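Local coordinates for EGF family domain-containing protein (Toxoplasma gondii, PDB 4Z80) that probably takes part in host-cell invasion, binding a RON2-like partner protein in the manner of an AMA family antigen at the parasite's moving junction, at residues A[353-358]-A[432-437]. Sequence-based numbering, arbitrary orientation.
Sequences VRWGVV and TVPECL
A classic beta bulge opens the pairing of strands 353-359 and 436-440, the central strand and one outer strand of a small antiparallel sheet in the AMA-type ectodomain. Glu435 and Cys436 both face Gly356, whose carbonyl oxygen is gripped by two amides. Glu435 N reaches Gly356 O at 2.9 Å, in the carbonyl plane and nearly straight (171° at the hydrogen), whereas Cys436 N comes from above that plane at 3.2 Å. In return Gly356 N donates to Cys436 O at 2.9 Å, closing the hydrogen-bonded pair; Trp355 and Leu437 form the adjoining non-hydrogen-bonded pair.

On the Trp355 face, the indole, Pro434 and Leu437 lie side by side and point the same way. Trp355 CG is anti to its own carbonyl carbon (chi1 -59°), which sets the benzo-ring carbons CE3 and CZ3 between the two neighbours: Pro434 CB lies 3.5 Å from Trp355 CE3, and Leu437 CD2 approaches the same carbon. Beyond the two segments, Trp405 and Phe19 meet the indole edge-to-face, while its NE1 makes weak hydrogen bonds to the carbonyls of Ala406 and Phe446.

On the opposite face, Cys436 SG occupies the crowded position between its backbone N and carbonyl carbon (chi1 54°), over Gly356, which has no side chain to crowd it; there it bonds to Cys364, a disulfide that joins the two outer strands, 436-440 and 363-366, across the central one. Where the bulge ends the regular pairing, the Glu435 side chain takes over. Extended beyond CG, it crosses Val358 at about a right angle and passes obliquely over Val357, its OE1 3.6 Å from Val357 CB. Val358 N donates to Glu435 OE1 at 2.9 Å from above the carboxylate plane, and a water donates to both Glu435 OE1 and Val358 O.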
loop_
_atom_site.group_PDB
_atom_site.type_symbol
_atom_site.label_atom_id
_atom_site.label_comp_id
_atom_site.label_asym_id
_atom_site.label_seq_id
_atom_site.Cartn_x
_atom_site.Cartn_y
_atom_site.Cartn_z
ATOM N N VAL A 353 6.601 -18.897 -21.875
ATOM C CA VAL A 353 7.319 -19.822 -21.013
ATOM C C VAL A 353 6.371 -20.564 -20.085
ATOM O O VAL A 353 5.235 -20.135 -19.869
ATOM C CB VAL A 353 8.405 -19.117 -20.172
ATOM C CG1 VAL A 353 9.598 -18.714 -21.064
ATOM C CG2 VAL A 353 7.832 -17.906 -19.435
ATOM N N ARG A 354 6.878 -21.683 -19.573
ATOM C CA ARG A 354 6.166 -22.570 -18.644
ATOM C C ARG A 354 7.008 -22.784 -17.381
ATOM O O ARG A 354 8.208 -23.045 -17.484
ATOM C CB ARG A 354 5.892 -23.932 -19.295
ATOM C CG ARG A 354 5.236 -23.899 -20.658
ATOM C CD ARG A 354 5.602 -25.134 -21.484
ATOM N NE ARG A 354 5.173 -26.380 -20.856
ATOM C CZ ARG A 354 5.578 -27.588 -21.237
ATOM N NH1 ARG A 354 6.444 -27.725 -22.237
ATOM N NH2 ARG A 354 5.131 -28.667 -20.610
ATOM N N TRP A 355 6.406 -22.706 -16.193
ATOM C CA TRP A 355 7.149 -22.971 -14.955
ATOM C C TRP A 355 7.670 -24.400 -14.891
ATOM O O TRP A 355 6.938 -25.339 -15.197
ATOM C CB TRP A 355 6.275 -22.735 -13.715
ATOM C CG TRP A 355 5.724 -21.351 -13.581
ATOM C CD1 TRP A 355 4.429 -20.963 -13.762
ATOM C CD2 TRP A 355 6.450 -20.170 -13.219
ATOM N NE1 TRP A 355 4.304 -19.616 -13.546
ATOM C CE2 TRP A 355 5.528 -19.105 -13.207
ATOM C CE3 TRP A 355 7.786 -19.913 -12.903
ATOM C CZ2 TRP A 355 5.903 -17.798 -12.909
ATOM C CZ3 TRP A 355 8.158 -18.621 -12.604
ATOM C CH2 TRP A 355 7.222 -17.576 -12.609
ATOM N N GLY A 356 8.911 -24.566 -14.450
ATOM C CA GLY A 356 9.474 -25.894 -14.281
ATOM C C GLY A 356 10.459 -26.014 -13.138
ATOM O O GLY A 356 10.728 -25.052 -12.411
ATOM N N VAL A 357 10.990 -27.225 -12.978
ATOM C CA VAL A 357 12.081 -27.495 -12.043
ATOM C C VAL A 357 13.193 -28.192 -12.827
ATOM O O VAL A 357 12.940 -28.777 -13.872
ATOM C CB VAL A 357 11.625 -28.362 -10.846
ATOM C CG1 VAL A 357 10.599 -27.603 -10.002
ATOM C CG2 VAL A 357 11.067 -29.700 -11.321
ATOM N N VAL A 358 14.423 -28.112 -12.337
ATOM C CA VAL A 358 15.550 -28.641 -13.090
ATOM C C VAL A 358 15.482 -30.165 -13.115
ATOM O O VAL A 358 15.116 -30.800 -12.125
ATOM C CB VAL A 358 16.894 -28.169 -12.502
ATOM C CG1 VAL A 358 18.068 -28.846 -13.204
ATOM C CG2 VAL A 358 17.027 -26.654 -12.637
ATOM N N THR A 432 4.527 -25.444 -6.019
ATOM C CA THR A 432 5.947 -25.799 -6.013
ATOM C C THR A 432 6.793 -24.594 -6.407
ATOM O O THR A 432 6.436 -23.886 -7.340
ATOM C CB THR A 432 6.246 -26.942 -6.999
ATOM O OG1 THR A 432 5.442 -28.090 -6.682
ATOM C CG2 THR A 432 7.726 -27.328 -6.962
ATOM N N VAL A 433 7.904 -24.374 -5.708
ATOM C CA VAL A 433 8.816 -23.281 -6.036
ATOM C C VAL A 433 9.535 -23.593 -7.349
ATOM O O VAL A 433 10.178 -24.637 -7.467
ATOM C CB VAL A 433 9.837 -23.062 -4.912
ATOM C CG1 VAL A 433 10.911 -22.048 -5.314
ATOM C CG2 VAL A 433 9.131 -22.602 -3.656
ATOM N N PRO A 434 9.449 -22.684 -8.338
ATOM C CA PRO A 434 10.070 -22.971 -9.638
ATOM C C PRO A 434 11.585 -22.749 -9.669
ATOM O O PRO A 434 12.107 -21.909 -8.934
ATOM C CB PRO A 434 9.367 -21.990 -10.575
ATOM C CG PRO A 434 9.060 -20.816 -9.712
ATOM C CD PRO A 434 8.711 -21.405 -8.352
ATOM N N GLU A 435 12.267 -23.493 -10.538
ATOM C CA GLU A 435 13.726 -23.430 -10.639
ATOM C C GLU A 435 14.188 -23.083 -12.050
ATOM O O GLU A 435 15.356 -22.783 -12.262
ATOM C CB GLU A 435 14.353 -24.761 -10.233
ATOM C CG GLU A 435 13.975 -25.225 -8.845
ATOM C CD GLU A 435 14.320 -26.686 -8.608
ATOM O OE1 GLU A 435 14.858 -27.340 -9.530
ATOM O OE2 GLU A 435 14.033 -27.189 -7.501
ATOM N N CYS A 436 13.279 -23.178 -13.011
ATOM C CA CYS A 436 13.600 -22.909 -14.403
ATOM C C CYS A 436 12.336 -22.688 -15.214
ATOM O O CYS A 436 11.225 -22.852 -14.712
ATOM C CB CYS A 436 14.415 -24.059 -15.012
ATOM S SG CYS A 436 13.647 -25.719 -14.857
ATOM N N LEU A 437 12.522 -22.299 -16.470
ATOM C CA LEU A 437 11.423 -22.062 -17.390
ATOM C C LEU A 437 11.654 -22.810 -18.695
ATOM O O LEU A 437 12.794 -22.982 -19.135
ATOM C CB LEU A 437 11.262 -20.563 -17.660
ATOM C CG LEU A 437 10.895 -19.715 -16.444
ATOM C CD1 LEU A 437 11.129 -18.240 -16.738
ATOM C CD2 LEU A 437 9.451 -19.959 -16.045
HETATM O O HOH W 1 15.145 -30.100 -9.586
#